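Local coordinates for protein ethanolamine kinase Pv091845 (Plasmodium vivax, PDB 2QG7) that probably phosphorylates ethanolamine, the first step in building phosphatidylethanolamine, at residues V108-Q114 and I125-S131; L206-H210 and Y362-N366; E387-I391 and I403-I407. All blocks are in the same frame, centred on the assembly; numbering follows the deposited sequence.

Interaction 1 of 3, residues V108-Q114 and I125-S131; sequences VDSLEFQ and IKVKDMS
Glu112 and Lys128 face each other as a hydrogen-bonded pair in the antiparallel hairpin that begins the five-stranded sheet of the kinase-like N-terminal lobe. Their backbones exchange two bonds: Lys128 N to Glu112 O is short and nearly straight (2.7 Å, 169°), whereas Glu112 N to Lys128 O is longer and more bent (3.0 Å, 148°). Gln114 and Lys126 repeat the pattern, with Gln114 N to Lys126 O and Lys126 N to Gln114 O both at 2.9 Å. Phe113 and Val127, between these pairs, are a non-hydrogen-bonded pair, and their side chains share one face of the sheet, pointing the same way. With CG of Phe113 opposite the carbonyl carbon (chi1 -66°), ring atom CE2 comes to 3.6 Å from Val127 CG2, while Ile125 CG2 reaches CD2 of the same ring. On the other face, Glu112 CB and Lys128 CB meet at 3.6 Å, but the charged ends diverge without a salt bridge.

Strand 112-116 is an edge strand of its sheet within the chain. Strand 122-128 is next inward, Ile125 and Val127 bonding on their far side to Ile138 and Tyr136 of strand 136-141. Helix 84-98 packs Tyr88, Cys91 and Lys92 on Phe113. Past the paired residues, the Asp129 carboxylate crosses two aliphatic tips: its OD1 lies 4.0 Å from Leu111 CD2 and 3.8 Å from Val108 CG1.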
ATOM      1  N   VAL D 108       0.506  16.280 -46.382  1.00100.61           N
ATOM      2  CA  VAL D 108      -0.522  15.626 -45.563  1.00100.12           C
ATOM      3  C   VAL D 108      -0.529  16.064 -44.089  1.00 99.54           C
ATOM      4  O   VAL D 108       0.446  15.876 -43.354  1.00 99.21           O
ATOM      5  CB  VAL D 108      -0.498  14.078 -45.692  1.00100.12           C
ATOM      6  CG1 VAL D 108      -1.663  13.457 -44.912  1.00100.36           C
ATOM      7  CG2 VAL D 108      -0.592  13.658 -47.157  1.00100.67           C
ATOM      8  N   ASP D 109      -1.642  16.689 -43.699  1.00 99.03           N
ATOM      9  CA  ASP D 109      -2.015  16.887 -42.300  1.00 98.08           C
ATOM     10  C   ASP D 109      -3.414  16.265 -42.126  1.00 97.25           C
ATOM     11  O   ASP D 109      -4.296  16.768 -41.362  1.00 96.91           O
ATOM     12  CB  ASP D 109      -1.976  18.380 -41.906  1.00 98.41           C
ATOM     13  CG  ASP D 109      -3.021  19.229 -42.639  1.00 98.58           C
ATOM     14  OD1 ASP D 109      -3.307  18.944 -43.826  1.00100.59           O
ATOM     15  OD2 ASP D 109      -3.543  20.203 -42.024  1.00 97.71           O
ATOM     16  N   SER D 110      -3.589  15.159 -42.874  1.00 96.08           N
ATOM     17  CA  SER D 110      -4.746  14.273 -42.761  1.00 94.90           C
ATOM     18  C   SER D 110      -4.365  13.040 -41.929  1.00 93.52           C
ATOM     19  O   SER D 110      -4.942  11.944 -42.093  1.00 93.33           O
ATOM     20  CB  SER D 110      -5.220  13.838 -44.155  1.00 95.18           C
ATOM     21  OG  SER D 110      -5.438  14.960 -45.002  1.00 96.10           O
ATOM     22  N   LEU D 111      -3.381  13.225 -41.047  1.00 91.74           N
ATOM     23  CA  LEU D 111      -2.906  12.143 -40.208  1.00 90.06           C
ATOM     24  C   LEU D 111      -3.825  12.005 -39.005  1.00 89.41           C
ATOM     25  O   LEU D 111      -4.244  12.999 -38.418  1.00 89.09           O
ATOM     26  CB  LEU D 111      -1.464  12.386 -39.760  1.00 89.87           C
ATOM     27  CG  LEU D 111      -0.363  12.627 -40.808  1.00 88.43           C
ATOM     28  CD1 LEU D 111       0.749  13.471 -40.198  1.00 87.80           C
ATOM     29  CD2 LEU D 111       0.187  11.320 -41.357  1.00 87.85           C
ATOM     30  N   GLU D 112      -4.159  10.764 -38.678  1.00 88.63           N
ATOM     31  CA  GLU D 112      -4.948  10.437 -37.507  1.00 88.17           C
ATOM     32  C   GLU D 112      -4.012  10.279 -36.311  1.00 87.26           C
ATOM     33  O   GLU D 112      -3.074   9.481 -36.358  1.00 87.05           O
ATOM     34  CB  GLU D 112      -5.713   9.126 -37.755  1.00 88.88           C
ATOM     35  CG  GLU D 112      -7.079   9.289 -38.447  1.00 90.80           C
ATOM     36  CD  GLU D 112      -8.229   9.498 -37.452  1.00 93.23           C
ATOM     37  OE1 GLU D 112      -8.102  10.351 -36.506  1.00 93.99           O
ATOM     38  OE2 GLU D 112      -9.262   8.795 -37.617  1.00 93.31           O
ATOM     39  N   PHE D 113      -4.258  11.044 -35.250  1.00 86.10           N
ATOM     40  CA  PHE D 113      -3.470  10.941 -34.030  1.00 85.05           C
ATOM     41  C   PHE D 113      -4.287  10.345 -32.913  1.00 84.82           C
ATOM     42  O   PHE D 113      -5.396  10.796 -32.656  1.00 84.71           O
ATOM     43  CB  PHE D 113      -2.951  12.308 -33.593  1.00 84.62           C
ATOM     44  CG  PHE D 113      -1.969  12.897 -34.533  1.00 83.57           C
ATOM     45  CD1 PHE D 113      -2.342  13.948 -35.372  1.00 83.40           C
ATOM     46  CD2 PHE D 113      -0.667  12.396 -34.596  1.00 82.73           C
ATOM     47  CE1 PHE D 113      -1.433  14.501 -36.266  1.00 82.12           C
ATOM     48  CE2 PHE D 113       0.253  12.934 -35.486  1.00 82.39           C
ATOM     49  CZ  PHE D 113      -0.134  13.992 -36.322  1.00 83.37           C
ATOM     50  N   GLN D 114      -3.733   9.328 -32.251  1.00 84.85           N
ATOM     51  CA  GLN D 114      -4.370   8.734 -31.076  1.00 84.94           C
ATOM     52  C   GLN D 114      -3.388   8.515 -29.905  1.00 85.15           C
ATOM     53  O   GLN D 114      -2.382   7.807 -30.033  1.00 84.82           O
ATOM     54  CB  GLN D 114      -5.142   7.452 -31.452  1.00 84.50           C
ATOM     55  CG  GLN D 114      -6.077   6.892 -30.354  1.00 84.52           C
ATOM     56  CD  GLN D 114      -6.862   7.986 -29.586  1.00 85.00           C
ATOM     57  OE1 GLN D 114      -6.762   8.075 -28.349  1.00 83.53           O
ATOM     58  NE2 GLN D 114      -7.646   8.815 -30.318  1.00 85.86           N
ATOM     59  N   ILE D 125       2.051   8.429 -28.777  1.00 71.52           N
ATOM     60  CA  ILE D 125       1.051   8.876 -29.727  1.00 72.42           C
ATOM     61  C   ILE D 125       1.199   8.127 -31.040  1.00 73.30           C
ATOM     62  O   ILE D 125       2.234   8.230 -31.723  1.00 72.98           O
ATOM     63  CB  ILE D 125       1.051  10.425 -29.962  1.00 72.39           C
ATOM     64  CG1 ILE D 125       1.083  11.196 -28.625  1.00 71.36           C
ATOM     65  CG2 ILE D 125      -0.151  10.853 -30.853  1.00 71.18           C
ATOM     66  CD1 ILE D 125       2.516  11.515 -28.121  1.00 69.45           C
ATOM     67  N   LYS D 126       0.136   7.367 -31.342  1.00 74.30           N
ATOM     68  CA  LYS D 126      -0.035   6.598 -32.576  1.00 75.71           C
ATOM     69  C   LYS D 126      -0.444   7.538 -33.731  1.00 76.26           C
ATOM     70  O   LYS D 126      -1.379   8.327 -33.605  1.00 75.87           O
ATOM     71  CB  LYS D 126      -1.111   5.522 -32.336  1.00 75.69           C
ATOM     72  CG  LYS D 126      -1.738   4.886 -33.614  1.00 78.26           C
ATOM     73  CD  LYS D 126      -2.730   3.781 -33.229  1.00 80.97           C
ATOM     74  CE  LYS D 126      -2.964   2.843 -34.439  1.00 83.15           C
ATOM     75  NZ  LYS D 126      -3.925   1.716 -34.193  1.00 83.40           N
ATOM     76  N   VAL D 127       0.283   7.453 -34.838  1.00 77.68           N
ATOM     77  CA  VAL D 127       0.064   8.297 -36.008  1.00 79.42           C
ATOM     78  C   VAL D 127      -0.387   7.400 -37.157  1.00 81.46           C
ATOM     79  O   VAL D 127       0.340   6.496 -37.553  1.00 81.19           O
ATOM     80  CB  VAL D 127       1.371   9.047 -36.433  1.00 78.82           C
ATOM     81  CG1 VAL D 127       1.109  10.013 -37.589  1.00 78.58           C
ATOM     82  CG2 VAL D 127       1.991   9.770 -35.258  1.00 78.42           C
ATOM     83  N   LYS D 128      -1.585   7.643 -37.688  1.00 84.51           N
ATOM     84  CA  LYS D 128      -2.093   6.858 -38.829  1.00 87.66           C
ATOM     85  C   LYS D 128      -2.059   7.682 -40.118  1.00 89.18           C
ATOM     86  O   LYS D 128      -2.232   8.894 -40.078  1.00 89.34           O
ATOM     87  CB  LYS D 128      -3.516   6.337 -38.566  1.00 87.94           C
ATOM     88  CG  LYS D 128      -3.723   5.670 -37.184  1.00 89.55           C
ATOM     89  CD  LYS D 128      -5.081   4.915 -37.166  1.00 92.52           C
ATOM     90  CE  LYS D 128      -5.628   4.826 -35.712  1.00 93.53           C
ATOM     91  NZ  LYS D 128      -6.783   3.627 -35.706  1.00 92.99           N
ATOM     92  N   ASP D 129      -1.824   7.031 -41.256  1.00 91.73           N
ATOM     93  CA  ASP D 129      -1.952   7.708 -42.562  1.00 94.06           C
ATOM     94  C   ASP D 129      -2.981   7.011 -43.460  1.00 95.30           C
ATOM     95  O   ASP D 129      -2.899   5.793 -43.677  1.00 95.59           O
ATOM     96  CB  ASP D 129      -0.592   7.820 -43.273  1.00 93.88           C
ATOM     97  CG  ASP D 129      -0.594   8.849 -44.403  1.00 94.45           C
ATOM     98  OD1 ASP D 129      -1.556   9.658 -44.497  1.00 95.54           O
ATOM     99  OD2 ASP D 129       0.380   8.864 -45.193  1.00 93.82           O
ATOM    100  N   MET D 130      -3.953   7.794 -43.950  0.50 96.13           N
ATOM    101  CA  MET D 130      -4.974   7.289 -44.869  0.50 96.99           C
ATOM    102  C   MET D 130      -4.345   6.887 -46.212  0.50 97.38           C
ATOM    103  O   MET D 130      -4.461   5.726 -46.655  0.50 97.50           O
ATOM    104  CB  MET D 130      -6.087   8.348 -45.083  0.50 97.17           C
ATOM    105  CG  MET D 130      -7.173   7.969 -46.110  0.50 98.09           C
ATOM    106  SD  MET D 130      -6.866   8.546 -47.808  0.50 98.81           S
ATOM    107  CE  MET D 130      -8.109   7.596 -48.705  0.50 99.19           C
ATOM    108  N   SER D 131      -3.673   7.856 -46.835  1.00 97.62           N
ATOM    109  CA  SER D 131      -3.189   7.743 -48.223  1.00 98.12           C
ATOM    110  C   SER D 131      -2.098   6.690 -48.463  1.00 98.08           C
ATOM    111  O   SER D 131      -2.004   6.129 -49.566  1.00 98.41           O
ATOM    112  CB  SER D 131      -2.736   9.120 -48.747  1.00 98.44           C
ATOM    113  OG  SER D 131      -1.627   9.631 -48.003  1.00 99.63           O
TER

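Interaction 2 of 3, residues L206-H210 and Y362-N366; sequences LKLLH and YDIAN
The buried histidine-carboxylate pair His210-Asp363 joins the end of helix 196-210 to helix 360-369 in the helical lobe of this kinase-like fold, bridging segments whose axes are 12.1 Å apart. His210 NE2 donates to Asp363 OD2 over 3.1 Å, with an N-H...O angle of 158°. The acceptor oxygen lies close to the imidazole plane and receives the bond on its anti lone pair, the one turned away from the other carboxylate oxygen. The two planes are nevertheless 34° apart, so ring and carboxylate meet obliquely rather than as a coplanar pair. At the ring's other nitrogen, a hydrogen bond between ND1 and Tyr394 OH gives the imidazole a second polar grip and limits its rotation. Leu206 O sits over one ring face, toward its rim.

The carboxylate has further partners, since OD2 also accepts from His294 N and OD1 from Cys295 N. These two residues open a His-Cys-Asp sequence matching the HxD motif of the family's catalytic loop, and the arrangement resembles that of protein kinases, where an aspartate of helix alphaF accepts from the backbone of the HRD motif. Bonds to both oxygens would fix the carboxylate's orientation.

Apolar atoms line the pair. Leu206, its CG extended opposite the backbone N (chi1 -175°), carries CD1 to 3.4 Å from Asp363 OD2. Its other branch, CD2, packs on Ile364 CG1 at 4.0 Å, and Leu209 CD2 approaches Asp363 OD2 to 4.1 Å.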
ATOM      1  N   LEU D 206      13.255 -13.708 -23.843  1.00 44.30           N
ATOM      2  CA  LEU D 206      14.212 -13.158 -22.870  1.00 45.25           C
ATOM      3  C   LEU D 206      15.583 -13.790 -23.048  1.00 46.17           C
ATOM      4  O   LEU D 206      16.584 -13.120 -22.876  1.00 47.20           O
ATOM      5  CB  LEU D 206      13.688 -13.286 -21.411  1.00 44.24           C
ATOM      6  CG  LEU D 206      14.559 -12.630 -20.317  1.00 43.12           C
ATOM      7  CD1 LEU D 206      14.555 -11.101 -20.420  1.00 41.10           C
ATOM      8  CD2 LEU D 206      14.139 -13.066 -18.936  1.00 42.50           C
ATOM      9  N   LYS D 207      15.624 -15.085 -23.394  1.00 48.13           N
ATOM     10  CA  LYS D 207      16.892 -15.747 -23.730  1.00 49.20           C
ATOM     11  C   LYS D 207      17.522 -15.166 -25.001  1.00 49.26           C
ATOM     12  O   LYS D 207      18.735 -14.890 -25.020  1.00 48.88           O
ATOM     13  CB  LYS D 207      16.702 -17.251 -23.892  1.00 50.15           C
ATOM     14  CG  LYS D 207      17.711 -18.046 -23.075  1.00 53.43           C
ATOM     15  CD  LYS D 207      19.097 -17.921 -23.688  1.00 60.78           C
ATOM     16  CE  LYS D 207      20.168 -18.283 -22.705  1.00 62.38           C
ATOM     17  NZ  LYS D 207      20.065 -19.754 -22.466  1.00 67.14           N
ATOM     18  N   LEU D 208      16.697 -14.982 -26.050  1.00 48.91           N
ATOM     19  CA  LEU D 208      17.122 -14.250 -27.236  1.00 49.52           C
ATOM     20  C   LEU D 208      17.786 -12.899 -26.930  1.00 50.16           C
ATOM     21  O   LEU D 208      18.789 -12.556 -27.534  1.00 51.11           O
ATOM     22  CB  LEU D 208      15.940 -14.038 -28.185  1.00 50.23           C
ATOM     23  CG  LEU D 208      15.347 -15.281 -28.875  1.00 53.22           C
ATOM     24  CD1 LEU D 208      13.987 -14.986 -29.597  1.00 55.66           C
ATOM     25  CD2 LEU D 208      16.365 -15.848 -29.862  1.00 55.01           C
ATOM     26  N   LEU D 209      17.205 -12.118 -26.012  1.00 50.40           N
ATOM     27  CA  LEU D 209      17.811 -10.895 -25.540  1.00 49.92           C
ATOM     28  C   LEU D 209      19.111 -11.181 -24.801  1.00 50.27           C
ATOM     29  O   LEU D 209      20.130 -10.518 -25.005  1.00 50.48           O
ATOM     30  CB  LEU D 209      16.804 -10.117 -24.663  1.00 50.53           C
ATOM     31  CG  LEU D 209      17.257  -8.999 -23.712  1.00 49.37           C
ATOM     32  CD1 LEU D 209      17.731  -7.804 -24.483  1.00 48.92           C
ATOM     33  CD2 LEU D 209      16.144  -8.617 -22.769  1.00 50.71           C
ATOM     34  N   HIS D 210      19.080 -12.184 -23.936  1.00 51.42           N
ATOM     35  CA  HIS D 210      20.252 -12.495 -23.130  1.00 52.17           C
ATOM     36  C   HIS D 210      21.419 -13.124 -23.918  1.00 52.65           C
ATOM     37  O   HIS D 210      22.556 -13.138 -23.441  1.00 51.96           O
ATOM     38  CB  HIS D 210      19.842 -13.314 -21.898  1.00 51.52           C
ATOM     39  CG  HIS D 210      19.080 -12.510 -20.879  1.00 51.61           C
ATOM     40  ND1 HIS D 210      18.563 -13.060 -19.713  1.00 50.88           N
ATOM     41  CD2 HIS D 210      18.740 -11.196 -20.865  1.00 49.16           C
ATOM     42  CE1 HIS D 210      17.943 -12.115 -19.027  1.00 48.80           C
ATOM     43  NE2 HIS D 210      18.034 -10.980 -19.706  1.00 48.99           N
ATOM     44  N   TYR D 362      19.174 -10.765 -12.137  1.00 42.32           N
ATOM     45  CA  TYR D 362      18.382  -9.559 -11.899  1.00 42.82           C
ATOM     46  C   TYR D 362      17.115  -9.410 -12.796  1.00 42.74           C
ATOM     47  O   TYR D 362      16.024  -9.121 -12.288  1.00 41.69           O
ATOM     48  CB  TYR D 362      19.237  -8.325 -12.016  1.00 42.86           C
ATOM     49  CG  TYR D 362      18.440  -7.095 -11.777  1.00 45.68           C
ATOM     50  CD1 TYR D 362      18.192  -6.634 -10.467  1.00 45.44           C
ATOM     51  CD2 TYR D 362      17.900  -6.380 -12.855  1.00 48.43           C
ATOM     52  CE1 TYR D 362      17.446  -5.475 -10.240  1.00 44.92           C
ATOM     53  CE2 TYR D 362      17.116  -5.228 -12.637  1.00 47.69           C
ATOM     54  CZ  TYR D 362      16.910  -4.779 -11.328  1.00 46.76           C
ATOM     55  OH  TYR D 362      16.148  -3.644 -11.145  1.00 46.27           O
ATOM     56  N   ASP D 363      17.277  -9.605 -14.109  1.00 41.70           N
ATOM     57  CA  ASP D 363      16.191  -9.447 -15.055  1.00 40.96           C
ATOM     58  C   ASP D 363      15.070 -10.453 -14.870  1.00 40.56           C
ATOM     59  O   ASP D 363      13.912 -10.133 -15.100  1.00 42.25           O
ATOM     60  CB  ASP D 363      16.734  -9.515 -16.477  1.00 42.02           C
ATOM     61  CG  ASP D 363      16.041  -8.547 -17.439  1.00 42.14           C
ATOM     62  OD1 ASP D 363      15.326  -7.602 -16.979  1.00 44.24           O
ATOM     63  OD2 ASP D 363      16.241  -8.744 -18.661  1.00 41.38           O
ATOM     64  N   ILE D 364      15.401 -11.653 -14.449  1.00 40.76           N
ATOM     65  CA  ILE D 364      14.429 -12.696 -14.209  1.00 40.96           C
ATOM     66  C   ILE D 364      13.665 -12.495 -12.881  1.00 40.95           C
ATOM     67  O   ILE D 364      12.438 -12.618 -12.852  1.00 41.38           O
ATOM     68  CB  ILE D 364      15.091 -14.129 -14.256  1.00 41.99           C
ATOM     69  CG1 ILE D 364      15.880 -14.293 -15.573  1.00 43.30           C
ATOM     70  CG2 ILE D 364      14.026 -15.272 -14.044  1.00 38.74           C
ATOM     71  CD1 ILE D 364      16.843 -15.508 -15.604  1.00 45.25           C
ATOM     72  N   ALA D 365      14.386 -12.196 -11.806  1.00 40.80           N
ATOM     73  CA  ALA D 365      13.791 -11.939 -10.496  1.00 40.73           C
ATOM     74  C   ALA D 365      12.964 -10.640 -10.482  1.00 40.52           C
ATOM     75  O   ALA D 365      11.914 -10.579  -9.836  1.00 40.94           O
ATOM     76  CB  ALA D 365      14.876 -11.921  -9.404  1.00 40.88           C
ATOM     77  N   ASN D 366      13.444  -9.606 -11.181  1.00 40.18           N
ATOM     78  CA  ASN D 366      12.691  -8.385 -11.384  1.00 39.20           C
ATOM     79  C   ASN D 366      11.395  -8.674 -12.129  1.00 39.79           C
ATOM     80  O   ASN D 366      10.361  -8.160 -11.744  1.00 41.89           O
ATOM     81  CB  ASN D 366      13.540  -7.355 -12.086  1.00 39.21           C
ATOM     82  CG  ASN D 366      12.826  -6.002 -12.273  1.00 40.58           C
ATOM     83  OD1 ASN D 366      12.594  -5.267 -11.297  1.00 42.90           O
ATOM     84  ND2 ASN D 366      12.482  -5.678 -13.518  1.00 35.75           N
TER

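Interaction 3 of 3, residues E387-I391 and I403-I407; sequences EYHFI and INQLI
A chi1 of -170° sets CG of Tyr388 opposite the backbone N and swings its phenol ring across to Ile403, whose CG2 is likewise anti to N. The Tyr388 and Ile403 side chains stand roughly perpendicular. Ile403 CG2 approaches ring atom CD1 tightly, at 3.3 Å, while the CD1 branch of the isoleucine runs on toward the phenol end, 3.6 Å from Tyr388 OH. At the ring edge, near its plane, lie Ile407 CD1, 3.8 Å from Tyr388 CD1, and Asn404 OD1, 3.6 Å from Tyr388 CE1.

This packing joins two consecutive helices of the helical lobe, 384-395 and 400-410, linked by a short connection. Their segments run at 116° to one another with axes 9.5 Å apart. One turn after Tyr388, Ile391 packs against three aliphatic residues of the other helix: its CG2 is 3.7 Å from both Ile403 CG2 and Leu406 CD2, and its CD1 touches Ile407 CG1 at 3.8 Å. The Ile391 and Ile403 side chains lie alongside, pointing oppositely. Glu387 contributes a mixed contact, laying OE1 by Ile407 CG2, while its OE2 is hydrogen-bonded to Tyr414 OH on the next helix, 413-430.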
ATOM      1  N   GLU D 387       8.681 -20.851 -10.850  1.00 55.77           N
ATOM      2  CA  GLU D 387      10.003 -20.408 -11.251  1.00 54.68           C
ATOM      3  C   GLU D 387      10.679 -21.430 -12.200  1.00 54.56           C
ATOM      4  O   GLU D 387      11.397 -21.069 -13.153  1.00 53.69           O
ATOM      5  CB  GLU D 387      10.876 -20.193 -10.028  1.00 54.31           C
ATOM      6  CG  GLU D 387      10.435 -19.063  -9.151  1.00 54.96           C
ATOM      7  CD  GLU D 387      11.371 -18.806  -7.966  1.00 55.22           C
ATOM      8  OE1 GLU D 387      12.187 -19.695  -7.619  1.00 54.85           O
ATOM      9  OE2 GLU D 387      11.260 -17.707  -7.350  1.00 56.27           O
ATOM     10  N   TYR D 388      10.451 -22.712 -11.899  1.00 54.11           N
ATOM     11  CA  TYR D 388      10.968 -23.829 -12.666  1.00 52.98           C
ATOM     12  C   TYR D 388      10.436 -23.843 -14.125  1.00 51.73           C
ATOM     13  O   TYR D 388      11.220 -23.942 -15.088  1.00 51.75           O
ATOM     14  CB  TYR D 388      10.599 -25.125 -11.928  1.00 53.81           C
ATOM     15  CG  TYR D 388      11.262 -26.364 -12.452  1.00 55.52           C
ATOM     16  CD1 TYR D 388      12.517 -26.752 -11.983  1.00 56.39           C
ATOM     17  CD2 TYR D 388      10.625 -27.154 -13.430  1.00 59.40           C
ATOM     18  CE1 TYR D 388      13.127 -27.895 -12.457  1.00 58.34           C
ATOM     19  CE2 TYR D 388      11.244 -28.301 -13.930  1.00 61.12           C
ATOM     20  CZ  TYR D 388      12.492 -28.665 -13.428  1.00 59.84           C
ATOM     21  OH  TYR D 388      13.095 -29.804 -13.911  1.00 62.40           O
ATOM     22  N   HIS D 389       9.114 -23.757 -14.271  1.00 50.14           N
ATOM     23  CA  HIS D 389       8.501 -23.745 -15.570  1.00 49.64           C
ATOM     24  C   HIS D 389       9.042 -22.635 -16.481  1.00 49.32           C
ATOM     25  O   HIS D 389       9.186 -22.845 -17.661  1.00 50.62           O
ATOM     26  CB  HIS D 389       6.968 -23.698 -15.459  1.00 49.51           C
ATOM     27  CG  HIS D 389       6.262 -23.904 -16.773  1.00 51.33           C
ATOM     28  ND1 HIS D 389       5.782 -22.860 -17.536  1.00 53.24           N
ATOM     29  CD2 HIS D 389       5.997 -25.032 -17.483  1.00 52.90           C
ATOM     30  CE1 HIS D 389       5.230 -23.335 -18.643  1.00 52.10           C
ATOM     31  NE2 HIS D 389       5.339 -24.650 -18.633  1.00 51.11           N
ATOM     32  N   PHE D 390       9.341 -21.460 -15.938  1.00 48.80           N
ATOM     33  CA  PHE D 390       9.851 -20.330 -16.733  1.00 47.49           C
ATOM     34  C   PHE D 390      11.291 -20.572 -17.182  1.00 47.90           C
ATOM     35  O   PHE D 390      11.680 -20.318 -18.337  1.00 46.94           O
ATOM     36  CB  PHE D 390       9.783 -19.036 -15.894  1.00 45.71           C
ATOM     37  CG  PHE D 390      10.231 -17.774 -16.630  1.00 42.25           C
ATOM     38  CD1 PHE D 390       9.303 -16.955 -17.282  1.00 37.39           C
ATOM     39  CD2 PHE D 390      11.571 -17.368 -16.621  1.00 37.39           C
ATOM     40  CE1 PHE D 390       9.705 -15.783 -17.909  1.00 34.16           C
ATOM     41  CE2 PHE D 390      11.975 -16.191 -17.276  1.00 34.95           C
ATOM     42  CZ  PHE D 390      11.053 -15.402 -17.915  1.00 33.09           C
ATOM     43  N   ILE D 391      12.077 -21.034 -16.219  1.00 48.82           N
ATOM     44  CA  ILE D 391      13.513 -21.197 -16.380  1.00 49.40           C
ATOM     45  C   ILE D 391      13.821 -22.366 -17.324  1.00 49.52           C
ATOM     46  O   ILE D 391      14.803 -22.332 -18.052  1.00 49.90           O
ATOM     47  CB  ILE D 391      14.207 -21.317 -15.010  1.00 48.99           C
ATOM     48  CG1 ILE D 391      14.166 -19.930 -14.323  1.00 50.69           C
ATOM     49  CG2 ILE D 391      15.649 -21.822 -15.163  1.00 49.66           C
ATOM     50  CD1 ILE D 391      14.617 -19.874 -12.894  1.00 47.32           C
ATOM     51  N   ILE D 403      18.381 -26.172 -14.459  1.00 60.73           N
ATOM     52  CA  ILE D 403      17.233 -25.396 -14.008  1.00 59.36           C
ATOM     53  C   ILE D 403      17.296 -24.995 -12.538  1.00 58.15           C
ATOM     54  O   ILE D 403      17.274 -23.796 -12.245  1.00 58.35           O
ATOM     55  CB  ILE D 403      15.903 -26.076 -14.293  1.00 59.80           C
ATOM     56  CG1 ILE D 403      15.791 -26.402 -15.775  1.00 58.84           C
ATOM     57  CG2 ILE D 403      14.738 -25.155 -13.889  1.00 61.04           C
ATOM     58  CD1 ILE D 403      14.664 -27.364 -16.116  1.00 60.18           C
ATOM     59  N   ASN D 404      17.414 -25.965 -11.634  1.00 56.96           N
ATOM     60  CA  ASN D 404      17.551 -25.701 -10.178  1.00 56.06           C
ATOM     61  C   ASN D 404      18.725 -24.792  -9.799  1.00 55.71           C
ATOM     62  O   ASN D 404      18.728 -24.117  -8.783  1.00 55.99           O
ATOM     63  CB  ASN D 404      17.627 -27.008  -9.395  1.00 55.09           C
ATOM     64  CG  ASN D 404      16.296 -27.678  -9.282  1.00 55.92           C
ATOM     65  OD1 ASN D 404      15.280 -27.124  -9.671  1.00 59.82           O
ATOM     66  ND2 ASN D 404      16.274 -28.875  -8.736  1.00 58.58           N
ATOM     67  N   GLN D 405      19.719 -24.757 -10.645  1.00 55.76           N
ATOM     68  CA  GLN D 405      20.902 -24.027 -10.318  1.00 56.47           C
ATOM     69  C   GLN D 405      20.672 -22.556 -10.652  1.00 56.30           C
ATOM     70  O   GLN D 405      21.278 -21.660 -10.019  1.00 56.99           O
ATOM     71  CB  GLN D 405      22.044 -24.615 -11.143  1.00 56.81           C
ATOM     72  CG  GLN D 405      23.407 -24.194 -10.718  1.00 61.17           C
ATOM     73  CD  GLN D 405      24.470 -25.235 -11.036  1.00 66.33           C
ATOM     74  OE1 GLN D 405      24.209 -26.248 -11.786  1.00 67.59           O
ATOM     75  NE2 GLN D 405      25.696 -24.986 -10.465  1.00 68.12           N
ATOM     76  N   LEU D 406      19.833 -22.300 -11.663  1.00 54.51           N
ATOM     77  CA  LEU D 406      19.475 -20.926 -11.981  1.00 53.64           C
ATOM     78  C   LEU D 406      18.356 -20.417 -11.022  1.00 52.96           C
ATOM     79  O   LEU D 406      18.310 -19.227 -10.695  1.00 52.58           O
ATOM     80  CB  LEU D 406      19.125 -20.751 -13.471  1.00 52.99           C
ATOM     81  CG  LEU D 406      18.700 -19.371 -14.016  1.00 51.04           C
ATOM     82  CD1 LEU D 406      19.661 -18.183 -13.665  1.00 52.54           C
ATOM     83  CD2 LEU D 406      18.510 -19.434 -15.510  1.00 51.29           C
ATOM     84  N   ILE D 407      17.493 -21.332 -10.577  1.00 52.39           N
ATOM     85  CA  ILE D 407      16.572 -21.068  -9.468  1.00 53.44           C
ATOM     86  C   ILE D 407      17.280 -20.465  -8.220  1.00 54.34           C
ATOM     87  O   ILE D 407      16.890 -19.397  -7.748  1.00 55.01           O
ATOM     88  CB  ILE D 407      15.713 -22.312  -9.118  1.00 52.24           C
ATOM     89  CG1 ILE D 407      14.755 -22.639 -10.264  1.00 51.67           C
ATOM     90  CG2 ILE D 407      14.902 -22.062  -7.896  1.00 52.31           C
ATOM     91  CD1 ILE D 407      13.798 -23.835  -9.952  1.00 51.07           C
TER

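How the interactions relate
Interaction 1 stands apart in the N-terminal sheet, its centre about 35 Å from that of interaction 2 and 45 Å from that of interaction 3. It is only partly buried and rests on repeated backbone bonds of a hairpin. Interactions 2 and 3 are buried in the helical lobe, with centres about 12 Å apart, and depend on side chains: a polar histidine-carboxylate pair in one, almost purely apolar packing in the other. They touch mainly through Phe390, whose CE2 lies 3.9 Å from Ile364 CG2 and CZ 4.0 Å from Leu206 CD2; Ile364 CD1 is also 4.3 Å from Leu406 CD2. Helix 384-395 thus packs on both helices of interaction 2 and pairs with 400-410.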